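Local coordinates for protein sugar kinase, pfkB family (PDB 2AJR) that probably phosphorylates a sugar phosphate with ATP, as a possible 1-phosphofructokinase of the pfkB carbohydrate kinase family, and binds magnesium, at residues 27-32 against 108-113; 57-62 against 87-92; 68-73 against 91-96; 114-119 against 262-267; 234-239 against 248-253. All coordinates share one frame; numbering follows the deposited sequence.

Contact 1: residues 27-32 against 108-113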
# COMPACT_ATOMS: atom_id res chain seq x y z
N ILE A 27 -7.78 -5.40 -0.73
CA ILE A 27 -8.77 -4.34 -0.74
C ILE A 27 -9.84 -4.80 -1.71
O ILE A 27 -9.52 -5.21 -2.82
CB ILE A 27 -8.15 -3.02 -1.25
CG1 ILE A 27 -6.82 -2.75 -0.55
CG2 ILE A 27 -9.11 -1.85 -1.04
CD1 ILE A 27 -5.93 -1.79 -1.29
N PHE A 28 -11.10 -4.72 -1.29
CA PHE A 28 -12.22 -5.23 -2.06
C PHE A 28 -13.08 -4.07 -2.51
O PHE A 28 -13.70 -3.42 -1.70
CB PHE A 28 -13.01 -6.25 -1.23
CG PHE A 28 -12.16 -7.41 -0.77
CD1 PHE A 28 -11.86 -8.45 -1.65
CD2 PHE A 28 -11.59 -7.42 0.50
CE1 PHE A 28 -11.03 -9.51 -1.25
CE2 PHE A 28 -10.75 -8.48 0.90
CZ PHE A 28 -10.47 -9.52 0.03
N ILE A 29 -13.03 -3.79 -3.80
CA ILE A 29 -13.73 -2.67 -4.40
C ILE A 29 -14.50 -3.18 -5.62
O ILE A 29 -13.92 -3.68 -6.58
CB ILE A 29 -12.73 -1.61 -4.91
CG1 ILE A 29 -11.91 -1.03 -3.76
CG2 ILE A 29 -13.45 -0.48 -5.60
CD1 ILE A 29 -10.61 -0.37 -4.23
N GLU A 30 -15.80 -3.06 -5.58
CA GLU A 30 -16.62 -3.41 -6.74
C GLU A 30 -16.57 -2.27 -7.78
O GLU A 30 -16.67 -1.09 -7.44
CB GLU A 30 -18.06 -3.72 -6.28
CG GLU A 30 -18.11 -4.87 -5.24
CD GLU A 30 -19.39 -5.73 -5.31
OE1 GLU A 30 -20.49 -5.17 -5.56
OE2 GLU A 30 -19.29 -6.97 -5.09
N ASP A 31 -16.42 -2.66 -9.06
CA ASP A 31 -16.25 -1.73 -10.19
C ASP A 31 -15.05 -0.84 -9.99
O ASP A 31 -15.12 0.37 -10.10
CB ASP A 31 -17.51 -0.89 -10.45
CG ASP A 31 -18.62 -1.70 -11.10
OD1 ASP A 31 -18.35 -2.47 -12.04
OD2 ASP A 31 -19.78 -1.56 -10.65
N PHE A 32 -13.94 -1.48 -9.69
CA PHE A 32 -12.68 -0.78 -9.58
C PHE A 32 -12.23 -0.34 -10.96
O PHE A 32 -12.07 -1.17 -11.89
CB PHE A 32 -11.64 -1.69 -8.94
CG PHE A 32 -10.27 -1.08 -8.85
CD1 PHE A 32 -10.09 0.15 -8.21
CD2 PHE A 32 -9.16 -1.73 -9.37
CE1 PHE A 32 -8.83 0.72 -8.12
CE2 PHE A 32 -7.89 -1.18 -9.27
CZ PHE A 32 -7.72 0.05 -8.65
N ILE A 108 0.06 -5.34 -2.62
CA ILE A 108 -1.31 -4.84 -2.67
C ILE A 108 -2.12 -5.62 -3.70
O ILE A 108 -1.70 -5.79 -4.83
CB ILE A 108 -1.32 -3.33 -3.00
CG1 ILE A 108 -0.71 -2.55 -1.83
CG2 ILE A 108 -2.73 -2.86 -3.29
CD1 ILE A 108 -0.41 -1.11 -2.12
N GLU A 109 -3.28 -6.13 -3.28
CA GLU A 109 -4.18 -6.86 -4.17
C GLU A 109 -5.56 -6.21 -4.08
O GLU A 109 -6.15 -6.16 -3.01
CB GLU A 109 -4.25 -8.34 -3.80
CG GLU A 109 -2.88 -9.08 -3.80
CD GLU A 109 -2.21 -9.10 -2.42
OE1 GLU A 109 -2.91 -8.89 -1.41
OE2 GLU A 109 -0.99 -9.32 -2.34
N ILE A 110 -6.02 -5.66 -5.19
CA ILE A 110 -7.35 -5.07 -5.29
C ILE A 110 -8.25 -6.07 -6.02
O ILE A 110 -7.96 -6.49 -7.13
CB ILE A 110 -7.29 -3.72 -6.04
CG1 ILE A 110 -6.33 -2.77 -5.32
CG2 ILE A 110 -8.70 -3.11 -6.15
CD1 ILE A 110 -5.82 -1.63 -6.15
N ILE A 111 -9.32 -6.49 -5.36
CA ILE A 111 -10.16 -7.58 -5.85
C ILE A 111 -11.53 -7.03 -6.12
O ILE A 111 -12.15 -6.47 -5.22
CB ILE A 111 -10.19 -8.72 -4.85
CG1 ILE A 111 -8.77 -9.32 -4.73
CG2 ILE A 111 -11.18 -9.77 -5.27
CD1 ILE A 111 -8.60 -10.34 -3.63
N ASP A 112 -11.97 -7.14 -7.38
CA ASP A 112 -13.28 -6.63 -7.83
C ASP A 112 -14.15 -7.86 -8.14
O ASP A 112 -14.06 -8.45 -9.22
CB ASP A 112 -13.12 -5.72 -9.06
CG ASP A 112 -14.44 -5.17 -9.59
OD1 ASP A 112 -15.54 -5.59 -9.13
OD2 ASP A 112 -14.39 -4.29 -10.48
N GLU A 113 -14.98 -8.24 -7.18
CA GLU A 113 -15.72 -9.50 -7.26
C GLU A 113 -16.82 -9.47 -8.32
O GLU A 113 -17.16 -10.51 -8.88
CB GLU A 113 -16.33 -9.85 -5.89
CG GLU A 113 -16.10 -11.30 -5.49
CD GLU A 113 -17.04 -11.78 -4.40
OE1 GLU A 113 -17.67 -10.93 -3.72
OE2 GLU A 113 -17.14 -13.02 -4.23
O HOH W 1 -12.17 -4.03 -12.12

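Contact 2: residues 57-62 against 87-92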
# COMPACT_ATOMS: atom_id res chain seq x y z
N VAL A 57 1.93 -21.39 3.36
CA VAL A 57 1.95 -22.84 3.57
C VAL A 57 1.96 -23.16 5.05
O VAL A 57 1.24 -24.05 5.48
CB VAL A 57 3.14 -23.53 2.86
CG1 VAL A 57 3.29 -24.98 3.31
CG2 VAL A 57 2.97 -23.46 1.35
N SER A 58 2.74 -22.43 5.84
CA SER A 58 2.69 -22.56 7.29
C SER A 58 1.30 -22.27 7.85
O SER A 58 0.80 -23.00 8.70
CB SER A 58 3.71 -21.65 7.97
OG SER A 58 5.03 -22.15 7.81
N ILE A 59 0.68 -21.19 7.39
CA ILE A 59 -0.67 -20.86 7.84
C ILE A 59 -1.62 -22.01 7.45
O ILE A 59 -2.32 -22.54 8.31
CB ILE A 59 -1.15 -19.48 7.29
CG1 ILE A 59 -0.30 -18.35 7.92
CG2 ILE A 59 -2.65 -19.25 7.58
CD1 ILE A 59 -0.30 -17.04 7.14
N ALA A 60 -1.59 -22.41 6.18
CA ALA A 60 -2.35 -23.57 5.69
C ALA A 60 -2.15 -24.84 6.54
O ALA A 60 -3.12 -25.47 6.98
CB ALA A 60 -1.98 -23.86 4.25
N LEU A 61 -0.90 -25.23 6.77
CA LEU A 61 -0.64 -26.41 7.59
C LEU A 61 -1.21 -26.28 9.01
O LEU A 61 -1.74 -27.26 9.57
CB LEU A 61 0.86 -26.73 7.62
CG LEU A 61 1.43 -27.24 6.30
CD1 LEU A 61 2.95 -27.36 6.41
CD2 LEU A 61 0.81 -28.58 5.89
N SER A 62 -1.14 -25.08 9.59
CA SER A 62 -1.67 -24.84 10.93
C SER A 62 -3.18 -25.11 11.01
O SER A 62 -3.62 -25.73 11.95
CB SER A 62 -1.37 -23.42 11.42
OG SER A 62 -2.29 -22.49 10.90
N ARG A 87 2.54 -14.94 14.54
CA ARG A 87 2.54 -15.68 15.78
C ARG A 87 1.15 -15.76 16.37
O ARG A 87 0.83 -16.73 17.05
CB ARG A 87 3.50 -15.04 16.77
CG ARG A 87 4.96 -15.32 16.47
CD ARG A 87 5.73 -15.57 17.76
NE ARG A 87 7.18 -15.57 17.54
CZ ARG A 87 7.93 -14.47 17.42
NH1 ARG A 87 7.39 -13.26 17.48
NH2 ARG A 87 9.24 -14.60 17.23
N LYS A 88 0.34 -14.73 16.12
CA LYS A 88 -1.05 -14.73 16.61
C LYS A 88 -1.92 -15.74 15.87
O LYS A 88 -2.97 -16.12 16.40
CB LYS A 88 -1.69 -13.35 16.45
CG LYS A 88 -1.16 -12.26 17.37
CD LYS A 88 -1.60 -10.89 16.83
CE LYS A 88 -1.04 -9.76 17.62
NZ LYS A 88 -1.72 -8.51 17.21
N ILE A 89 -1.54 -16.13 14.66
CA ILE A 89 -2.38 -17.05 13.88
C ILE A 89 -2.45 -18.44 14.52
O ILE A 89 -3.51 -19.04 14.53
CB ILE A 89 -1.94 -17.17 12.42
CG1 ILE A 89 -2.10 -15.82 11.72
CG2 ILE A 89 -2.76 -18.23 11.68
CD1 ILE A 89 -1.83 -15.85 10.26
N SER A 90 -1.33 -18.94 15.04
CA SER A 90 -1.30 -20.28 15.65
C SER A 90 -0.05 -20.58 16.49
O SER A 90 1.07 -20.29 16.08
CB SER A 90 -1.41 -21.35 14.57
OG SER A 90 -1.54 -22.64 15.13
N LYS A 91 -0.25 -21.23 17.63
CA LYS A 91 0.85 -21.78 18.42
C LYS A 91 1.66 -22.82 17.61
O LYS A 91 2.80 -23.15 17.94
CB LYS A 91 0.32 -22.43 19.72
N LEU A 92 1.07 -23.34 16.54
CA LEU A 92 1.70 -24.38 15.74
C LEU A 92 2.84 -23.89 14.84
O LEU A 92 3.66 -24.70 14.39
CB LEU A 92 0.63 -25.09 14.91
CG LEU A 92 -0.44 -25.83 15.72
CD1 LEU A 92 -1.18 -26.79 14.82
CD2 LEU A 92 0.18 -26.58 16.89

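Contact 3: residues 68-73 against 91-96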
# COMPACT_ATOMS: atom_id res chain seq x y z
N SER A 68 4.73 -26.13 11.95
CA SER A 68 5.86 -25.85 11.08
C SER A 68 6.79 -24.84 11.71
O SER A 68 6.38 -24.09 12.58
CB SER A 68 5.38 -25.33 9.70
OG SER A 68 4.42 -24.27 9.80
N VAL A 69 8.05 -24.85 11.28
CA VAL A 69 8.95 -23.71 11.48
C VAL A 69 9.01 -22.89 10.20
O VAL A 69 9.24 -23.44 9.12
CB VAL A 69 10.38 -24.15 11.82
CG1 VAL A 69 11.30 -22.91 11.94
CG2 VAL A 69 10.38 -24.95 13.11
N ALA A 70 8.78 -21.58 10.32
CA ALA A 70 8.82 -20.68 9.18
C ALA A 70 10.13 -19.90 9.22
O ALA A 70 10.42 -19.24 10.21
CB ALA A 70 7.64 -19.72 9.21
N THR A 71 10.90 -19.97 8.14
CA THR A 71 12.13 -19.19 8.03
C THR A 71 12.20 -18.34 6.74
O THR A 71 11.36 -18.46 5.85
CB THR A 71 13.37 -20.08 8.15
OG1 THR A 71 14.51 -19.25 8.42
CG2 THR A 71 13.58 -20.89 6.89
N GLY A 72 13.22 -17.47 6.68
CA GLY A 72 13.34 -16.45 5.65
C GLY A 72 14.00 -15.16 6.15
O GLY A 72 14.73 -15.17 7.14
N PHE A 73 13.75 -14.06 5.46
CA PHE A 73 14.26 -12.76 5.89
C PHE A 73 13.09 -11.85 6.20
O PHE A 73 12.13 -11.82 5.46
CB PHE A 73 15.12 -12.12 4.81
CG PHE A 73 16.29 -12.94 4.38
CD1 PHE A 73 17.38 -13.10 5.21
CD2 PHE A 73 16.31 -13.55 3.14
CE1 PHE A 73 18.47 -13.87 4.83
CE2 PHE A 73 17.40 -14.33 2.75
CZ PHE A 73 18.48 -14.48 3.60
N LYS A 91 -0.25 -21.23 17.63
CA LYS A 91 0.85 -21.78 18.42
C LYS A 91 1.66 -22.82 17.61
O LYS A 91 2.80 -23.15 17.94
CB LYS A 91 0.32 -22.43 19.72
N LEU A 92 1.07 -23.34 16.54
CA LEU A 92 1.70 -24.38 15.74
C LEU A 92 2.84 -23.89 14.84
O LEU A 92 3.66 -24.70 14.39
CB LEU A 92 0.63 -25.09 14.91
CG LEU A 92 -0.44 -25.83 15.72
CD1 LEU A 92 -1.18 -26.79 14.82
CD2 LEU A 92 0.18 -26.58 16.89
N ILE A 93 2.92 -22.58 14.59
CA ILE A 93 3.97 -22.00 13.77
C ILE A 93 5.03 -21.43 14.67
O ILE A 93 4.72 -20.63 15.54
CB ILE A 93 3.44 -20.87 12.88
CG1 ILE A 93 2.23 -21.34 12.08
CG2 ILE A 93 4.53 -20.38 11.91
CD1 ILE A 93 1.57 -20.23 11.33
N THR A 94 6.28 -21.87 14.49
CA THR A 94 7.45 -21.25 15.11
C THR A 94 8.17 -20.45 14.04
O THR A 94 8.36 -20.93 12.93
CB THR A 94 8.44 -22.30 15.68
OG1 THR A 94 7.75 -23.21 16.54
CG2 THR A 94 9.58 -21.61 16.49
N THR A 95 8.57 -19.23 14.38
CA THR A 95 9.30 -18.40 13.44
C THR A 95 10.79 -18.51 13.72
O THR A 95 11.20 -18.68 14.87
CB THR A 95 8.84 -16.95 13.54
OG1 THR A 95 9.24 -16.40 14.80
CG2 THR A 95 7.31 -16.85 13.36
N ASN A 96 11.59 -18.42 12.67
CA ASN A 96 13.04 -18.42 12.81
C ASN A 96 13.67 -17.63 11.65
O ASN A 96 14.35 -18.18 10.78
CB ASN A 96 13.55 -19.87 12.84
CG ASN A 96 15.03 -19.96 13.10
OD1 ASN A 96 15.61 -19.13 13.80
ND2 ASN A 96 15.66 -20.97 12.52

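Contact 4: residues 114-119 against 262-267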
# COMPACT_ATOMS: atom_id res chain seq x y z
N LYS A 114 -17.37 -8.28 -8.58
CA LYS A 114 -18.38 -8.10 -9.60
C LYS A 114 -17.83 -8.35 -11.02
O LYS A 114 -18.42 -9.11 -11.80
CB LYS A 114 -18.97 -6.69 -9.51
CG LYS A 114 -19.99 -6.39 -10.61
CD LYS A 114 -20.59 -5.00 -10.45
CE LYS A 114 -21.20 -4.50 -11.75
NZ LYS A 114 -21.70 -3.11 -11.64
N ASN A 115 -16.70 -7.72 -11.34
CA ASN A 115 -16.12 -7.82 -12.69
C ASN A 115 -15.06 -8.92 -12.79
O ASN A 115 -14.38 -9.04 -13.80
CB ASN A 115 -15.50 -6.49 -13.10
CG ASN A 115 -16.54 -5.40 -13.31
OD1 ASN A 115 -17.10 -5.26 -14.39
ND2 ASN A 115 -16.77 -4.61 -12.27
N LYS A 116 -14.94 -9.72 -11.73
CA LYS A 116 -13.90 -10.75 -11.60
C LYS A 116 -12.53 -10.24 -12.02
O LYS A 116 -11.99 -10.65 -13.04
CB LYS A 116 -14.27 -12.02 -12.40
CG LYS A 116 -15.71 -12.52 -12.22
CD LYS A 116 -15.97 -13.01 -10.81
CE LYS A 116 -17.44 -13.43 -10.60
NZ LYS A 116 -17.73 -13.54 -9.13
N THR A 117 -11.97 -9.31 -11.24
CA THR A 117 -10.62 -8.80 -11.51
C THR A 117 -9.76 -8.72 -10.25
O THR A 117 -10.26 -8.42 -9.18
CB THR A 117 -10.66 -7.41 -12.23
OG1 THR A 117 -11.07 -6.39 -11.32
CG2 THR A 117 -11.61 -7.43 -13.45
N ILE A 118 -8.48 -9.06 -10.41
CA ILE A 118 -7.43 -8.83 -9.42
C ILE A 118 -6.42 -7.90 -10.11
O ILE A 118 -5.85 -8.23 -11.18
CB ILE A 118 -6.66 -10.14 -8.97
CG1 ILE A 118 -7.60 -11.34 -8.83
CG2 ILE A 118 -5.96 -9.97 -7.61
CD1 ILE A 118 -6.88 -12.67 -8.33
N THR A 119 -6.22 -6.73 -9.53
CA THR A 119 -5.13 -5.85 -9.90
C THR A 119 -4.14 -6.01 -8.75
O THR A 119 -4.49 -5.75 -7.59
CB THR A 119 -5.62 -4.43 -10.01
OG1 THR A 119 -6.78 -4.43 -10.83
CG2 THR A 119 -4.57 -3.52 -10.60
N GLU A 262 -15.95 -23.80 -13.88
CA GLU A 262 -15.08 -22.62 -13.95
C GLU A 262 -14.90 -22.09 -12.51
O GLU A 262 -15.83 -22.11 -11.70
CB GLU A 262 -15.63 -21.55 -14.93
CG GLU A 262 -14.86 -20.18 -14.95
CD GLU A 262 -13.43 -20.24 -15.56
OE1 GLU A 262 -13.31 -20.35 -16.80
OE2 GLU A 262 -12.41 -20.13 -14.82
N ILE A 263 -13.67 -21.72 -12.19
CA ILE A 263 -13.36 -21.15 -10.90
C ILE A 263 -13.36 -19.63 -11.04
O ILE A 263 -13.32 -19.08 -12.14
CB ILE A 263 -11.99 -21.67 -10.33
CG1 ILE A 263 -10.78 -21.02 -11.00
CG2 ILE A 263 -11.90 -23.19 -10.43
CD1 ILE A 263 -10.72 -21.21 -12.47
N ASP A 264 -13.44 -18.95 -9.90
CA ASP A 264 -13.49 -17.50 -9.87
C ASP A 264 -12.06 -16.97 -9.86
O ASP A 264 -11.36 -17.04 -8.85
CB ASP A 264 -14.27 -17.06 -8.63
CG ASP A 264 -14.66 -15.60 -8.66
OD1 ASP A 264 -13.85 -14.78 -9.14
OD2 ASP A 264 -15.78 -15.28 -8.17
N THR A 265 -11.61 -16.43 -10.99
CA THR A 265 -10.22 -16.03 -11.11
C THR A 265 -9.86 -14.86 -10.18
O THR A 265 -8.68 -14.62 -9.92
CB THR A 265 -9.86 -15.68 -12.57
OG1 THR A 265 -10.73 -14.65 -13.04
CG2 THR A 265 -10.01 -16.92 -13.45
N SER A 266 -10.86 -14.16 -9.66
CA SER A 266 -10.62 -13.12 -8.67
C SER A 266 -10.42 -13.67 -7.25
O SER A 266 -9.92 -12.96 -6.37
CB SER A 266 -11.77 -12.08 -8.69
OG SER A 266 -12.97 -12.60 -8.14
N HIS A 267 -10.79 -14.92 -7.02
CA HIS A 267 -10.67 -15.54 -5.70
C HIS A 267 -9.37 -16.34 -5.55
O HIS A 267 -9.23 -17.12 -4.62
CB HIS A 267 -11.86 -16.47 -5.43
CG HIS A 267 -13.18 -15.78 -5.29
ND1 HIS A 267 -14.33 -16.45 -4.92
CD2 HIS A 267 -13.53 -14.48 -5.45
CE1 HIS A 267 -15.34 -15.60 -4.88
NE2 HIS A 267 -14.88 -14.40 -5.18

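Contact 5: residues 234-239 against 248-253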
# COMPACT_ATOMS: atom_id res chain seq x y z
N SER A 234 12.81 -35.55 -10.41
CA SER A 234 11.95 -35.47 -9.23
C SER A 234 10.93 -36.58 -9.29
O SER A 234 10.56 -37.02 -10.37
CB SER A 234 11.22 -34.14 -9.20
OG SER A 234 12.12 -33.05 -9.06
N GLN A 235 10.45 -37.02 -8.14
CA GLN A 235 9.47 -38.11 -8.08
C GLN A 235 8.09 -37.68 -8.56
O GLN A 235 7.34 -38.50 -9.09
CB GLN A 235 9.36 -38.67 -6.67
CG GLN A 235 10.66 -39.20 -6.11
CD GLN A 235 10.50 -39.72 -4.71
OE1 GLN A 235 10.43 -38.94 -3.76
NE2 GLN A 235 10.42 -41.03 -4.58
N VAL A 236 7.73 -36.41 -8.36
CA VAL A 236 6.46 -35.93 -8.88
C VAL A 236 6.54 -34.47 -9.28
O VAL A 236 7.15 -33.66 -8.59
CB VAL A 236 5.30 -36.18 -7.87
CG1 VAL A 236 5.48 -35.34 -6.63
CG2 VAL A 236 3.94 -35.95 -8.53
N SER A 237 5.95 -34.17 -10.43
CA SER A 237 5.84 -32.81 -10.92
C SER A 237 4.36 -32.47 -11.07
O SER A 237 3.59 -33.31 -11.51
CB SER A 237 6.57 -32.65 -12.24
OG SER A 237 6.04 -33.49 -13.25
N VAL A 238 3.98 -31.26 -10.68
CA VAL A 238 2.61 -30.78 -10.83
C VAL A 238 2.69 -29.49 -11.62
O VAL A 238 3.25 -28.51 -11.15
CB VAL A 238 1.93 -30.51 -9.50
CG1 VAL A 238 0.46 -30.08 -9.76
CG2 VAL A 238 1.98 -31.73 -8.60
N VAL A 239 2.14 -29.51 -12.83
CA VAL A 239 2.27 -28.41 -13.78
C VAL A 239 0.90 -27.87 -14.17
O VAL A 239 0.02 -28.62 -14.56
CB VAL A 239 3.03 -28.86 -15.04
CG1 VAL A 239 3.06 -27.75 -16.06
CG2 VAL A 239 4.45 -29.31 -14.67
N VAL A 248 -0.03 -34.04 -13.61
CA VAL A 248 0.77 -34.69 -12.61
C VAL A 248 1.55 -35.78 -13.31
O VAL A 248 0.95 -36.68 -13.90
CB VAL A 248 -0.12 -35.28 -11.53
CG1 VAL A 248 0.74 -35.96 -10.46
CG2 VAL A 248 -0.98 -34.19 -10.92
N ALA A 249 2.88 -35.68 -13.28
CA ALA A 249 3.75 -36.68 -13.89
C ALA A 249 4.57 -37.39 -12.81
O ALA A 249 5.18 -36.73 -11.95
CB ALA A 249 4.69 -36.01 -14.90
N THR A 250 4.57 -38.72 -12.86
CA THR A 250 5.45 -39.55 -12.04
C THR A 250 6.21 -40.49 -12.96
O THR A 250 6.08 -40.43 -14.19
CB THR A 250 4.70 -40.39 -10.96
OG1 THR A 250 4.13 -41.58 -11.55
CG2 THR A 250 3.62 -39.58 -10.28
N ARG A 251 7.00 -41.36 -12.34
CA ARG A 251 7.82 -42.32 -13.07
C ARG A 251 6.93 -43.44 -13.59
O ARG A 251 7.27 -44.08 -14.57
CB ARG A 251 8.99 -42.81 -12.18
CG ARG A 251 9.79 -41.58 -11.66
CD ARG A 251 11.02 -41.85 -10.81
NE ARG A 251 11.75 -40.59 -10.54
CZ ARG A 251 12.75 -40.46 -9.67
NH1 ARG A 251 13.17 -41.48 -8.93
NH2 ARG A 251 13.34 -39.28 -9.52
N GLU A 252 5.76 -43.64 -12.95
CA GLU A 252 4.75 -44.60 -13.44
C GLU A 252 3.85 -44.03 -14.56
O GLU A 252 3.24 -44.79 -15.28
CB GLU A 252 3.92 -45.23 -12.28
CG GLU A 252 3.79 -44.40 -10.99
N GLY A 253 3.79 -42.70 -14.73
CA GLY A 253 2.99 -42.12 -15.84
C GLY A 253 2.54 -40.67 -15.66
O GLY A 253 3.04 -39.96 -14.79

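Contact 1: residues 27-32 against 108-113
I27 and F28 pair with I110 and I111 as parallel strands in the small four-stranded sheet of this pfkB-family kinase, the sheet that in ribokinase relatives forms the lid over the sugar site. The backbone bonds alternate across the strands: I27 N donates to E109 O, I111 N to I27 O at 2.9 Å, and I29 N to I111 O.

Past F28 the segment 27-32 leaves the strand, and after the bond from I29 N a side chain takes over. D112, its CG anti to the backbone N (chi1 180°), presents its carboxylate to two successive amides: D31 N meets OD1 at 3.1 Å and F32 N meets OD2 at 3.0 Å, each from above the carboxylate plane. A water donates to D112 OD2 and F32 O, and N115 also donates to OD2. An alanine at D112 would probably leave the amides of D31 and F32 without these acceptors and the loop that carries them less firmly held.

Apolar contacts fall on both faces of the sheet. On one, the F28 ring lies alongside I111, with CE1 3.5 Å from I111 CD1, and K308 makes a cation-pi contact with it. On the other, I27 and I110 lie side by side, and I108 of the second subunit packs on I27. F32 crosses I110 at about a right angle, and I110 CG2 sits over one face of its ring, 3.7 Å from the centroid.

Contact 2: residues 57-62 against 87-92
The end of helix 76-89 and the turn after it pack against helix 53-63 in a surface contact on the flank of the large sheet, where I59 and S62 meet I89, S90 and L92. Its apolar part is a meeting of two isoleucine ends at about a right angle: I89 CD1 lies 3.7 Å from I59 CD1 and nearly as close to I59 CG1. I59 also packs on M312 of a loop.

One turn further along, S62 faces the other segment. Its CB is 3.8 Å from S90 CB, and its backbone O is 3.9 Å from L92 CD1. The S62 hydroxyl is turned back on its own helix: with OG between the backbone N and the carbonyl carbon (chi1 82°), it donates to I59 O at 2.6 Å, in the carbonyl plane and on a lone pair. S90 OG also bonds within its own segment, but as an acceptor, from L92 N at 3.0 Å, in an ST turn that shapes the chain leaving the helix. An alanine in place of S62, lacking OG, would probably leave I59 O without this hydroxyl and open a small gap beside S90 CB.

No hydrogen bond passes between the segments. S62 and S90 both use their hydroxyl oxygens within their own segments, which implies that the two are held together here by van der Waals contact between isoleucine ends, serine CB atoms and a leucine methyl rather than by polar pairing.

Contact 3: residues 68-73 against 91-96
Parallel strand pairing joins S68-T71 to I93-N96 at one margin of the large mixed sheet, where strand 93-100 is the outermost strand within the chain. The backbone bonds run in regular alternation: S68 N donates to L92 O at 3.0 Å, T94 N to S68 O, A70 N to T94 O at 2.7 Å, and N96 N to A70 O at 2.8 Å. CA-H groups of I93, V69 and T95 add longer CA-H...O contacts to the carbonyls of S68, T94 and A70, V69 CA lying 3.2 Å from T94 O.

At the far end a side chain continues the series. T71 OG1, anti to the backbone N (chi1 -164°), donates to N96 O at 2.6 Å, tilted 31° from the carbonyl plane. A hydroxyl thus reaches the carbonyl of the last residue here, just before the chain turns a corner at G72.

Side chains divide between the two faces. V69 crosses T94 and N96 obliquely, its CG1 lying 3.9 Å from N96 CB, on the face where helix 130-144 meets T71 and N96. On the other face A70 CB touches I93 CG2 at 4.2 Å, and S68 OG is hydrogen-bonded to S58 of helix 53-63. Helix 76-89 packs on I93 and T95 from this second face and links the two strands in sequence, the classic beta-alpha-beta crossover of the Rossmann-like alpha/beta core found in the ribokinase family.

Contact 4: residues 114-119 against 262-267
K116 and D264 form the salt bridge of this contact, their side chains crossing at about a right angle. K116 NZ lies 2.8 Å from D264 OD2, on the syn side and 33° out of the carboxylate plane. The lysine chain bends at chi2 (-67°), and its CD passes 3.2 Å from D264 OD1. The backbone O of E113 is a second partner of NZ.

S266 and I118 complete the first shell. S266 CB rests 3.8 Å from K116 CA, while I118 sends its CG1 to within 3.5 Å of S266 CA and its CD1 to T265 O.

What positions D264 is a second set of bonds within its own loop. D264 OD1 accepts from both S266 N, at 3.1 Å in an Asx turn, and S266 OG, at 2.6 Å, so one oxygen is held by the loop while the other meets the lysine. The carboxylate is likely to be steadied as an anion by these donors. D264 OD2 also lies over one face of the ring of H267, a residue of the magnesium site, whose ring nitrogens bond to E113 and the T305 carbonyl.

K116 and T117 both face D112 in a G1 beta bulge that starts strand 117-122. That strand, outermost in the four-stranded sheet within this chain, has N35 of the second subunit bonding to T119 OG1; it lies beside strand 105-112, and the loop 262-267 before helix 271-286 packs against it.

Contact 5: residues 234-239 against 248-253
S237 and A249 hold two backbone bonds between them, the hydrogen-bonded pair of a beta hairpin formed by strands 236-241 and 245-249. S237 N donates to A249 O at 3.1 Å and A249 N to S237 O at 3.0 Å. V238 and V248 are the neighbouring non-hydrogen-bonded pair, and CA-H groups of V236 and V248 lean on the same two carbonyls.

The side chains of the bonded pair share a face. S237 OG, set between the backbone N and the carbonyl carbon (chi1 61°), is 3.3 Å from A249 CB; its hydrogen bond goes to A227 O of helix 220-233, which packs on this side. On the other face the valines meet: V236 CG2 approaches V248 CG1 at 3.7 Å, the two side chains crossing at a slant, and V238 CG2 is a looser neighbour of V248 CG2. T250 CG2 extends this patch, 4.0 Å from V236 CG2, and F290 of helix 290-304 covers both V236 and T250.

Outermost lies R251, whose chain runs extended from CG to NE and carries its guanidinium back to the start of the other segment. Q235 CA and CG lie over one face of the group, while S234 N sits at its edge, in plane. Of the guanidinium atoms NH2 comes nearest to segment 234-239, 3.6 Å from S234 C.

How the contacts relate
Contacts 1, 3 and 5 are strand pairings, parallel in 1 and 3 and antiparallel in 5. Contacts 3 and 5 belong to the same large sheet yet stand 29 Å apart between centres, whereas contact 1 lies in the small sheet that also includes strand 117-122 of contact 4. Contacts 1 and 5 are buried, 3 and 4 partly so, and 2 is at the surface. Contacts 2 and 3 share K91 and L92 and touch again through S58 and S68. Contacts 1 and 4 meet through a salt bridge from D31 to K114, and both reach the second subunit. Contacts 1 and 4 add carboxylates and lysines at the small sheet, 3 and 5 rest mainly on backbone bonds, and 2 has no hydrogen bond between its segments.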